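Local coordinates for reducing end xylose-releasing exo-oligoxylanase (Bacillus halodurans, PDB 1WU4), which hydrolyses xylo-oligosaccharides of three or more units, releasing xylose from the reducing end with inversion of anomeric configuration, at residues Phe21-Ala26 with Leu346-Pro351; Gln29-Asp34 with Cys363-Ala368; Asp34-Leu39 with Met82-Ile87. The protein carries 1 engineered substitution. All coordinates share one frame; numbering follows the deposited sequence.

Contact 1 (Phe21-Ala26 with Leu346-Pro351); sequences FGYSEA and LFWNTP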
loop_
_atom_site.group_PDB
_atom_site.type_symbol
_atom_site.label_atom_id
_atom_site.label_comp_id
_atom_site.label_asym_id
_atom_site.label_seq_id
_atom_site.Cartn_x
_atom_site.Cartn_y
_atom_site.Cartn_z
ATOM N N PHE A 21 -0.686 -19.412 -14.457
ATOM C CA PHE A 21 -0.738 -20.553 -13.552
ATOM C C PHE A 21 -1.929 -21.484 -13.797
ATOM O O PHE A 21 -2.242 -22.331 -12.959
ATOM C CB PHE A 21 -0.724 -20.089 -12.087
ATOM C CG PHE A 21 0.641 -19.686 -11.585
ATOM C CD1 PHE A 21 1.791 -19.988 -12.314
ATOM C CD2 PHE A 21 0.781 -19.030 -10.364
ATOM C CE1 PHE A 21 3.055 -19.644 -11.834
ATOM C CE2 PHE A 21 2.039 -18.683 -9.876
ATOM C CZ PHE A 21 3.177 -18.991 -10.612
ATOM N N GLY A 22 -2.605 -21.317 -14.930
ATOM C CA GLY A 22 -3.704 -22.211 -15.255
ATOM C C GLY A 22 -5.148 -21.763 -15.137
ATOM O O GLY A 22 -6.040 -22.460 -15.620
ATOM N N TYR A 23 -5.400 -20.626 -14.500
ATOM C CA TYR A 23 -6.768 -20.136 -14.357
ATOM C C TYR A 23 -7.250 -19.549 -15.682
ATOM O O TYR A 23 -6.477 -18.930 -16.411
ATOM C CB TYR A 23 -6.818 -19.095 -13.239
ATOM C CG TYR A 23 -6.575 -19.712 -11.882
ATOM C CD1 TYR A 23 -7.605 -20.353 -11.195
ATOM C CD2 TYR A 23 -5.302 -19.711 -11.308
ATOM C CE1 TYR A 23 -7.377 -20.984 -9.976
ATOM C CE2 TYR A 23 -5.064 -20.341 -10.088
ATOM C CZ TYR A 23 -6.106 -20.976 -9.429
ATOM O OH TYR A 23 -5.883 -21.615 -8.232
ATOM N N SER A 24 -8.525 -19.753 -16.004
ATOM C CA SER A 24 -9.060 -19.247 -17.266
ATOM C C SER A 24 -9.335 -17.748 -17.223
ATOM O O SER A 24 -9.656 -17.195 -16.170
ATOM C CB SER A 24 -10.346 -19.987 -17.640
ATOM O OG SER A 24 -11.433 -19.575 -16.826
ATOM N N GLU A 25 -9.212 -17.097 -18.375
ATOM C CA GLU A 25 -9.446 -15.661 -18.466
ATOM C C GLU A 25 -10.838 -15.297 -17.966
ATOM O O GLU A 25 -11.012 -14.309 -17.253
ATOM C CB GLU A 25 -9.297 -15.183 -19.914
ATOM C CG GLU A 25 -10.321 -15.789 -20.866
ATOM C CD GLU A 25 -10.452 -15.016 -22.166
ATOM O OE1 GLU A 25 -10.836 -13.825 -22.114
ATOM O OE2 GLU A 25 -10.176 -15.596 -23.236
ATOM N N ALA A 26 -11.830 -16.097 -18.345
ATOM C CA ALA A 26 -13.209 -15.844 -17.943
ATOM C C ALA A 26 -13.388 -15.877 -16.428
ATOM O O ALA A 26 -14.015 -14.985 -15.852
ATOM C CB ALA A 26 -14.139 -16.860 -18.602
ATOM N N LEU A 346 -3.535 -20.961 -3.080
ATOM C CA LEU A 346 -4.078 -20.789 -1.738
ATOM C C LEU A 346 -4.971 -19.555 -1.709
ATOM O O LEU A 346 -6.080 -19.588 -1.179
ATOM C CB LEU A 346 -2.946 -20.636 -0.715
ATOM C CG LEU A 346 -3.378 -20.419 0.741
ATOM C CD1 LEU A 346 -4.214 -21.602 1.214
ATOM C CD2 LEU A 346 -2.149 -20.244 1.624
ATOM N N PHE A 347 -4.478 -18.466 -2.289
ATOM C CA PHE A 347 -5.222 -17.214 -2.340
ATOM C C PHE A 347 -6.526 -17.394 -3.116
ATOM O O PHE A 347 -7.587 -16.939 -2.677
ATOM C CB PHE A 347 -4.344 -16.131 -2.980
ATOM C CG PHE A 347 -5.029 -14.802 -3.160
ATOM C CD1 PHE A 347 -5.761 -14.224 -2.125
ATOM C CD2 PHE A 347 -4.907 -14.109 -4.360
ATOM C CE1 PHE A 347 -6.363 -12.970 -2.287
ATOM C CE2 PHE A 347 -5.501 -12.856 -4.532
ATOM C CZ PHE A 347 -6.230 -12.287 -3.491
ATOM N N TRP A 348 -6.462 -18.069 -4.258
ATOM C CA TRP A 348 -7.663 -18.295 -5.052
ATOM C C TRP A 348 -8.710 -19.050 -4.235
ATOM O O TRP A 348 -9.909 -18.779 -4.336
ATOM C CB TRP A 348 -7.325 -19.085 -6.321
ATOM C CG TRP A 348 -8.490 -19.233 -7.259
ATOM C CD1 TRP A 348 -9.454 -20.201 -7.232
ATOM C CD2 TRP A 348 -8.824 -18.362 -8.344
ATOM N NE1 TRP A 348 -10.368 -19.986 -8.239
ATOM C CE2 TRP A 348 -10.006 -18.864 -8.935
ATOM C CE3 TRP A 348 -8.241 -17.204 -8.876
ATOM C CZ2 TRP A 348 -10.617 -18.247 -10.035
ATOM C CZ3 TRP A 348 -8.848 -16.591 -9.971
ATOM C CH2 TRP A 348 -10.025 -17.117 -10.537
ATOM N N ASN A 349 -8.248 -19.984 -3.411
ATOM C CA ASN A 349 -9.144 -20.789 -2.593
ATOM C C ASN A 349 -9.490 -20.170 -1.242
ATOM O O ASN A 349 -10.046 -20.841 -0.372
ATOM C CB ASN A 349 -8.537 -22.178 -2.396
ATOM C CG ASN A 349 -8.423 -22.947 -3.700
ATOM O OD1 ASN A 349 -7.362 -23.473 -4.035
ATOM N ND2 ASN A 349 -9.523 -23.020 -4.439
ATOM N N THR A 350 -9.163 -18.894 -1.071
ATOM C CA THR A 350 -9.456 -18.184 0.168
ATOM C C THR A 350 -10.486 -17.091 -0.103
ATOM O O THR A 350 -10.212 -16.145 -0.835
ATOM C CB THR A 350 -8.192 -17.514 0.751
ATOM O OG1 THR A 350 -7.196 -18.508 1.014
ATOM C CG2 THR A 350 -8.523 -16.786 2.048
ATOM N N PRO A 351 -11.695 -17.220 0.463
ATOM C CA PRO A 351 -12.718 -16.193 0.236
ATOM C C PRO A 351 -12.386 -14.889 0.961
ATOM O O PRO A 351 -11.615 -14.885 1.923
ATOM C CB PRO A 351 -13.986 -16.837 0.797
ATOM C CG PRO A 351 -13.731 -18.308 0.633
ATOM C CD PRO A 351 -12.289 -18.427 1.063
#
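Trp348, on the last turn of helix 340-348, lays one face of its indole against the ring of Tyr23, which sits in the loop leading into helix 25-40. With CG anti to the backbone N (chi1 -174°), the indole lies beside the carbonyl carbon, where its face meets Tyr23. Followed outward, its CB meets the phenol oxygen first, with Tyr23 OH 3.5 Å from Trp348 CB. CG is the next atom and has Tyr23 CE1 above it at 3.4 Å. The whole five-membered ring then passes beneath that same carbon: Tyr23 CE1 is also 3.4 Å from Trp348 CD2 and 3.6 Å from Trp348 NE1. Farther out, the benzo ring runs under Tyr23 CD1, the gap widening to 4.1 Å between Trp348 CH2 and Tyr23 CD1. The widening reflects two planes inclined at 27°, an offset stack whose centroids, of the Tyr23 ring and the Trp348 five-membered ring, are 4.2 Å apart. The two side chains slide past one another in opposite directions, which brings the tyrosine hydroxyl back toward the tryptophan backbone. There it hydrogen-bonds Asp345, so tyrosine suits the place by joining a flat apolar face to a polar tip, while tryptophan offers that ring a broad, flat surface. Phe18 meets the indole edge-to-face. Gly22, with positive phi, closes helix 17-20 as the C-prime residue of a Schellman motif, while Ser24 N-caps helix 25-40 through Glu27 N. The arrangement is an offset tyrosine-tryptophan stack at the surface of the (alpha/alpha)6 barrel, fastening an early interhelical turn to the end of a late helix.

Contact 2 (Gln29-Asp34 with Cys363-Ala368); sequences QERVKD and CLYLFA. With NI (nickel (II) ion), chain B.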
loop_
_atom_site.group_PDB
_atom_site.type_symbol
_atom_site.label_atom_id
_atom_site.label_comp_id
_atom_site.label_asym_id
_atom_site.label_seq_id
_atom_site.Cartn_x
_atom_site.Cartn_y
_atom_site.Cartn_z
ATOM N N GLN A 29 -11.586 -12.845 -14.816
ATOM C CA GLN A 29 -12.369 -11.622 -14.985
ATOM C C GLN A 29 -13.519 -11.596 -13.985
ATOM O O GLN A 29 -13.776 -10.582 -13.338
ATOM C CB GLN A 29 -12.935 -11.529 -16.411
ATOM C CG GLN A 29 -14.069 -10.510 -16.558
ATOM C CD GLN A 29 -14.583 -10.365 -17.986
ATOM O OE1 GLN A 29 -14.559 -11.314 -18.774
ATOM N NE2 GLN A 29 -15.073 -9.175 -18.317
ATOM N N GLU A 30 -14.210 -12.722 -13.866
ATOM C CA GLU A 30 -15.339 -12.839 -12.955
ATOM C C GLU A 30 -14.929 -12.650 -11.495
ATOM O O GLU A 30 -15.603 -11.955 -10.735
ATOM C CB GLU A 30 -15.997 -14.210 -13.142
ATOM C CG GLU A 30 -17.110 -14.528 -12.163
ATOM C CD GLU A 30 -17.742 -15.880 -12.434
ATOM O OE1 GLU A 30 -17.020 -16.789 -12.898
ATOM O OE2 GLU A 30 -18.951 -16.034 -12.169
ATOM N N ARG A 31 -13.817 -13.266 -11.112
ATOM C CA ARG A 31 -13.330 -13.191 -9.744
ATOM C C ARG A 31 -12.897 -11.778 -9.356
ATOM O O ARG A 31 -13.176 -11.321 -8.246
ATOM C CB ARG A 31 -12.175 -14.180 -9.564
ATOM C CG ARG A 31 -11.679 -14.330 -8.141
ATOM C CD ARG A 31 -12.774 -14.779 -7.177
ATOM N NE ARG A 31 -12.200 -15.013 -5.859
ATOM C CZ ARG A 31 -11.524 -16.106 -5.522
ATOM N NH1 ARG A 31 -11.351 -17.087 -6.401
ATOM N NH2 ARG A 31 -10.972 -16.195 -4.320
ATOM N N VAL A 32 -12.218 -11.088 -10.266
ATOM C CA VAL A 32 -11.776 -9.725 -9.994
ATOM C C VAL A 32 -12.996 -8.824 -9.805
ATOM O O VAL A 32 -13.069 -8.055 -8.846
ATOM C CB VAL A 32 -10.909 -9.171 -11.145
ATOM C CG1 VAL A 32 -10.589 -7.701 -10.899
ATOM C CG2 VAL A 32 -9.616 -9.971 -11.252
ATOM N N LYS A 33 -13.959 -8.925 -10.718
ATOM C CA LYS A 33 -15.164 -8.112 -10.628
ATOM C C LYS A 33 -15.937 -8.415 -9.349
ATOM O O LYS A 33 -16.398 -7.500 -8.665
ATOM C CB LYS A 33 -16.064 -8.350 -11.846
ATOM C CG LYS A 33 -17.357 -7.539 -11.823
ATOM C CD LYS A 33 -18.132 -7.693 -13.123
ATOM C CE LYS A 33 -19.448 -6.927 -13.081
ATOM N NZ LYS A 33 -20.370 -7.466 -12.043
ATOM N N ASP A 34 -16.080 -9.697 -9.023
ATOM C CA ASP A 34 -16.806 -10.082 -7.819
ATOM C C ASP A 34 -16.141 -9.526 -6.563
ATOM O O ASP A 34 -16.823 -9.079 -5.640
ATOM C CB ASP A 34 -16.922 -11.607 -7.721
ATOM C CG ASP A 34 -17.855 -12.192 -8.769
ATOM O OD1 ASP A 34 -18.494 -11.411 -9.508
ATOM O OD2 ASP A 34 -17.954 -13.435 -8.852
ATOM N N CYS A 363 -8.674 -5.132 1.812
ATOM C CA CYS A 363 -7.972 -4.133 1.011
ATOM C C CYS A 363 -6.780 -4.848 0.378
ATOM O O CYS A 363 -6.539 -4.731 -0.822
ATOM C CB CYS A 363 -7.468 -2.970 1.872
ATOM S SG CYS A 363 -8.740 -1.790 2.361
ATOM N N LEU A 364 -6.046 -5.598 1.196
ATOM C CA LEU A 364 -4.887 -6.347 0.713
ATOM C C LEU A 364 -5.333 -7.373 -0.326
ATOM O O LEU A 364 -4.639 -7.620 -1.312
ATOM C CB LEU A 364 -4.186 -7.043 1.889
ATOM C CG LEU A 364 -3.146 -6.233 2.678
ATOM C CD1 LEU A 364 -3.657 -4.832 2.974
ATOM C CD2 LEU A 364 -2.803 -6.967 3.962
ATOM N N TYR A 365 -6.507 -7.952 -0.098
ATOM C CA TYR A 365 -7.087 -8.951 -0.984
ATOM C C TYR A 365 -7.353 -8.353 -2.372
ATOM O O TYR A 365 -6.945 -8.920 -3.386
ATOM C CB TYR A 365 -8.389 -9.459 -0.360
ATOM C CG TYR A 365 -8.949 -10.738 -0.940
ATOM C CD1 TYR A 365 -9.025 -11.897 -0.166
ATOM C CD2 TYR A 365 -9.469 -10.774 -2.233
ATOM C CE1 TYR A 365 -9.613 -13.055 -0.658
ATOM C CE2 TYR A 365 -10.060 -11.931 -2.738
ATOM C CZ TYR A 365 -10.130 -13.063 -1.942
ATOM O OH TYR A 365 -10.751 -14.193 -2.422
ATOM N N LEU A 366 -8.030 -7.206 -2.426
ATOM C CA LEU A 366 -8.320 -6.597 -3.719
ATOM C C LEU A 366 -7.044 -6.186 -4.448
ATOM O O LEU A 366 -6.945 -6.359 -5.661
ATOM C CB LEU A 366 -9.261 -5.392 -3.569
ATOM C CG LEU A 366 -9.621 -4.671 -4.878
ATOM C CD1 LEU A 366 -10.194 -5.658 -5.887
ATOM C CD2 LEU A 366 -10.624 -3.564 -4.600
ATOM N N PHE A 367 -6.069 -5.640 -3.725
ATOM C CA PHE A 367 -4.821 -5.256 -4.376
ATOM C C PHE A 367 -4.166 -6.480 -5.018
ATOM O O PHE A 367 -3.684 -6.414 -6.147
ATOM C CB PHE A 367 -3.845 -4.613 -3.384
ATOM C CG PHE A 367 -4.140 -3.167 -3.083
ATOM C CD1 PHE A 367 -4.488 -2.278 -4.098
ATOM C CD2 PHE A 367 -4.025 -2.685 -1.785
ATOM C CE1 PHE A 367 -4.716 -0.929 -3.823
ATOM C CE2 PHE A 367 -4.248 -1.339 -1.499
ATOM C CZ PHE A 367 -4.593 -0.461 -2.521
ATOM N N ALA A 368 -4.164 -7.599 -4.299
ATOM C CA ALA A 368 -3.573 -8.829 -4.819
ATOM C C ALA A 368 -4.359 -9.358 -6.020
ATOM O O ALA A 368 -3.773 -9.881 -6.970
ATOM C CB ALA A 368 -3.513 -9.878 -3.723
HETATM NI NI NI B . -17.532 -18.528 -13.528
#
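The phenol oxygen of Tyr365 is gripped twice: Arg31 NH2 donates to Tyr365 OH over 2.8 Å, and the hydroxyl in turn hydrogen-bonds the backbone O of Thr350. The bond from the arginine is nearly straight, at 164°, and the oxygen lies almost in the guanidinium plane, off its edge. Tyrosine fits because one hydroxyl can accept from a cation and still give its proton to a carbonyl. The two side chains cross at about a right angle, with ring and guanidinium planes 43° apart, so they meet through polar ends and do not stack; Arg31 CZ stays 3.7 Å from Tyr365 OH. Arg31 leaves the helix with CG anti to the backbone N and then bends at chi2 (58°), a turn that carries its otherwise extended chain across to the tyrosine. NH2 also donates to Trp348 O, and the group makes a cation-pi contact with the Trp348 indole. Positive charge suits this spot, where carbonyls at and beyond the C-terminal end of helix 340-348 would probably stabilise it. The buried Tyr365 ring, meanwhile, meets Phe347 edge-to-face. On another side of helix 25-40, Glu30 extends its chain to a nickel ion, which Glu30 OE1 binds at 1.9 Å. Glu27, one turn earlier, supplies a second ligand, a spacing natural to metal sites on a single helix. Away from the predicted catalytic residues, the arginine-tyrosine bond is an interhelical polar tie of the (alpha/alpha)6 barrel, joining helix 25-40 to helix 358-372 and to the chain leaving helix 340-348.

Contact 3 (Asp34-Leu39 with Met82-Ile87); sequences DTWEQL and MDRKDI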
loop_
_atom_site.group_PDB
_atom_site.type_symbol
_atom_site.label_atom_id
_atom_site.label_comp_id
_atom_site.label_asym_id
_atom_site.label_seq_id
_atom_site.Cartn_x
_atom_site.Cartn_y
_atom_site.Cartn_z
ATOM N N ASP A 34 -16.080 -9.697 -9.023
ATOM C CA ASP A 34 -16.806 -10.082 -7.819
ATOM C C ASP A 34 -16.141 -9.526 -6.563
ATOM O O ASP A 34 -16.823 -9.079 -5.640
ATOM C CB ASP A 34 -16.922 -11.607 -7.721
ATOM C CG ASP A 34 -17.855 -12.192 -8.769
ATOM O OD1 ASP A 34 -18.494 -11.411 -9.508
ATOM O OD2 ASP A 34 -17.954 -13.435 -8.852
ATOM N N THR A 35 -14.813 -9.550 -6.527
ATOM C CA THR A 35 -14.087 -9.026 -5.375
ATOM C C THR A 35 -14.383 -7.535 -5.230
ATOM O O THR A 35 -14.692 -7.057 -4.138
ATOM C CB THR A 35 -12.571 -9.238 -5.533
ATOM O OG1 THR A 35 -12.301 -10.638 -5.688
ATOM C CG2 THR A 35 -11.832 -8.725 -4.309
ATOM N N TRP A 36 -14.296 -6.808 -6.340
ATOM C CA TRP A 36 -14.579 -5.379 -6.338
ATOM C C TRP A 36 -15.999 -5.104 -5.852
ATOM O O TRP A 36 -16.209 -4.247 -4.990
ATOM C CB TRP A 36 -14.385 -4.799 -7.746
ATOM C CG TRP A 36 -15.035 -3.460 -7.949
ATOM C CD1 TRP A 36 -16.280 -3.223 -8.461
ATOM C CD2 TRP A 36 -14.491 -2.177 -7.613
ATOM N NE1 TRP A 36 -16.544 -1.873 -8.464
ATOM C CE2 TRP A 36 -15.463 -1.208 -7.948
ATOM C CE3 TRP A 36 -13.276 -1.751 -7.059
ATOM C CZ2 TRP A 36 -15.259 0.161 -7.748
ATOM C CZ3 TRP A 36 -13.073 -0.385 -6.861
ATOM C CH2 TRP A 36 -14.060 0.552 -7.205
ATOM N N GLU A 37 -16.968 -5.832 -6.399
ATOM C CA GLU A 37 -18.368 -5.646 -6.021
ATOM C C GLU A 37 -18.650 -5.922 -4.549
ATOM O O GLU A 37 -19.461 -5.235 -3.929
ATOM C CB GLU A 37 -19.274 -6.525 -6.889
ATOM C CG GLU A 37 -19.445 -6.021 -8.314
ATOM C CD GLU A 37 -19.991 -4.607 -8.367
ATOM O OE1 GLU A 37 -20.946 -4.309 -7.619
ATOM O OE2 GLU A 37 -19.473 -3.795 -9.159
ATOM N N GLN A 38 -17.996 -6.926 -3.982
ATOM C CA GLN A 38 -18.218 -7.231 -2.577
ATOM C C GLN A 38 -17.748 -6.087 -1.685
ATOM O O GLN A 38 -18.354 -5.809 -0.652
ATOM C CB GLN A 38 -17.487 -8.511 -2.176
ATOM C CG GLN A 38 -18.158 -9.785 -2.649
ATOM C CD GLN A 38 -17.804 -10.963 -1.769
ATOM O OE1 GLN A 38 -18.011 -10.924 -0.556
ATOM N NE2 GLN A 38 -17.268 -12.015 -2.371
ATOM N N LEU A 39 -16.677 -5.415 -2.101
ATOM C CA LEU A 39 -16.109 -4.316 -1.329
ATOM C C LEU A 39 -16.722 -2.948 -1.594
ATOM O O LEU A 39 -16.873 -2.144 -0.674
ATOM C CB LEU A 39 -14.599 -4.232 -1.579
ATOM C CG LEU A 39 -13.668 -5.170 -0.805
ATOM C CD1 LEU A 39 -14.138 -6.608 -0.911
ATOM C CD2 LEU A 39 -12.258 -5.025 -1.354
ATOM N N MET A 82 -9.770 0.914 -11.339
ATOM C CA MET A 82 -11.033 0.394 -11.862
ATOM C C MET A 82 -11.766 1.378 -12.773
ATOM O O MET A 82 -12.874 1.102 -13.237
ATOM C CB MET A 82 -11.954 -0.002 -10.703
ATOM C CG MET A 82 -11.440 -1.151 -9.850
ATOM S SD MET A 82 -11.291 -2.696 -10.766
ATOM C CE MET A 82 -13.009 -3.094 -11.026
ATOM N N ASP A 83 -11.145 2.525 -13.025
ATOM C CA ASP A 83 -11.734 3.550 -13.876
ATOM C C ASP A 83 -13.088 4.015 -13.344
ATOM O O ASP A 83 -14.068 4.097 -14.085
ATOM C CB ASP A 83 -11.879 3.030 -15.313
ATOM C CG ASP A 83 -12.142 4.142 -16.312
ATOM O OD1 ASP A 83 -11.647 5.266 -16.090
ATOM O OD2 ASP A 83 -12.825 3.889 -17.328
ATOM N N ARG A 84 -13.131 4.312 -12.050
ATOM C CA ARG A 84 -14.351 4.789 -11.411
ATOM C C ARG A 84 -14.104 6.165 -10.797
ATOM O O ARG A 84 -13.864 6.297 -9.599
ATOM C CB ARG A 84 -14.813 3.793 -10.341
ATOM C CG ARG A 84 -15.397 2.497 -10.910
ATOM C CD ARG A 84 -16.657 2.771 -11.728
ATOM N NE ARG A 84 -17.733 3.328 -10.910
ATOM C CZ ARG A 84 -18.516 2.610 -10.110
ATOM N NH1 ARG A 84 -18.353 1.297 -10.013
ATOM N NH2 ARG A 84 -19.460 3.209 -9.396
ATOM N N LYS A 85 -14.165 7.192 -11.641
ATOM C CA LYS A 85 -13.942 8.572 -11.224
ATOM C C LYS A 85 -14.979 9.044 -10.206
ATOM O O LYS A 85 -14.675 9.857 -9.332
ATOM C CB LYS A 85 -13.968 9.488 -12.450
ATOM C CG LYS A 85 -13.568 10.933 -12.180
ATOM C CD LYS A 85 -13.559 11.736 -13.478
ATOM C CE LYS A 85 -12.985 13.130 -13.281
ATOM N NZ LYS A 85 -13.791 13.938 -12.326
ATOM N N ASP A 86 -16.201 8.536 -10.316
ATOM C CA ASP A 86 -17.253 8.925 -9.388
ATOM C C ASP A 86 -16.879 8.534 -7.958
ATOM O O ASP A 86 -17.020 9.330 -7.031
ATOM C CB ASP A 86 -18.589 8.292 -9.803
ATOM C CG ASP A 86 -18.544 6.772 -9.841
ATOM O OD1 ASP A 86 -17.552 6.203 -10.346
ATOM O OD2 ASP A 86 -19.518 6.144 -9.377
ATOM N N ILE A 87 -16.385 7.312 -7.786
ATOM C CA ILE A 87 -15.980 6.832 -6.469
ATOM C C ILE A 87 -14.712 7.552 -6.011
ATOM O O ILE A 87 -14.606 7.970 -4.858
ATOM C CB ILE A 87 -15.742 5.304 -6.501
ATOM C CG1 ILE A 87 -17.072 4.590 -6.768
ATOM C CG2 ILE A 87 -15.129 4.832 -5.195
ATOM C CD1 ILE A 87 -16.958 3.087 -6.905
HETATM O O HOH W 1 -19.457 -1.123 -8.612
#
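The turn between helices 69-81 and 85-99 packs on helix 25-40 through a Met-aromatic contact, Met82 lying over one face of the Trp36 indole. Its CG makes a CH-pi contact with the six-membered ring, coming within 3.4 Å of Trp36 CE3. The methionine then bends at chi2 and chi3, near -63° and -70°, and folds back along the indole, placing Met82 CE 3.7 Å from Trp36 CG. Its sulfur stands obliquely off the ring, with Met82 SD 4.9 Å from the centroid of the six-membered ring. A flexible, polarisable chain is well suited to following so broad a flat surface. Ile87 approaches from the opposite direction and meets the indole at its edge, Ile87 CD1 lying 3.5 Å from Trp36 CZ2. Arg84 passes the same corner with its aliphatic part, while Ile87 CD1 rests over one face of its guanidinium. That group is held side-on by Asp86: NE binds OD1, and Arg84 NH2 reaches Asp86 OD2 over 2.9 Å, each oxygen using its syn lone pair. Such a two-pronged salt bridge fixes the rotation of the guanidinium and directs NH1 toward helix 25-40. There a water accepts from both Trp36 NE1 and Arg84 NH1 and donates to Glu37 OE2, 2.7 Å from the water oxygen. Tryptophan suits the place because its indole offers a wide apolar surface to Met82 and Ile87 and a single N-H to the water. That water bridges Arg84 NH1 and Glu37 OE2, whose opposite charges probably attract across it without direct contact.

How the contacts relate
All three contacts use helix 25-40: contact 1 takes its start and the turn before it, contact 2 its middle, and contact 3 the part that follows, sharing Asp34 with contact 2. Centres of contacts 1 and 2 are 11 Å apart and those of 2 and 3 are 10 Å apart, whereas contacts 1 and 3 stand 20 Å apart and do not touch. Along the chain contacts 1 and 2 alternate, and contact 3 is nested inside both loops. Helix 25-40 therefore joins residues 82-87, the turn after helix 69-81 and the start of helix 85-99, to the late helices 340-348 and 358-372, bringing the two ends of the (alpha/alpha)6 barrel sequence together.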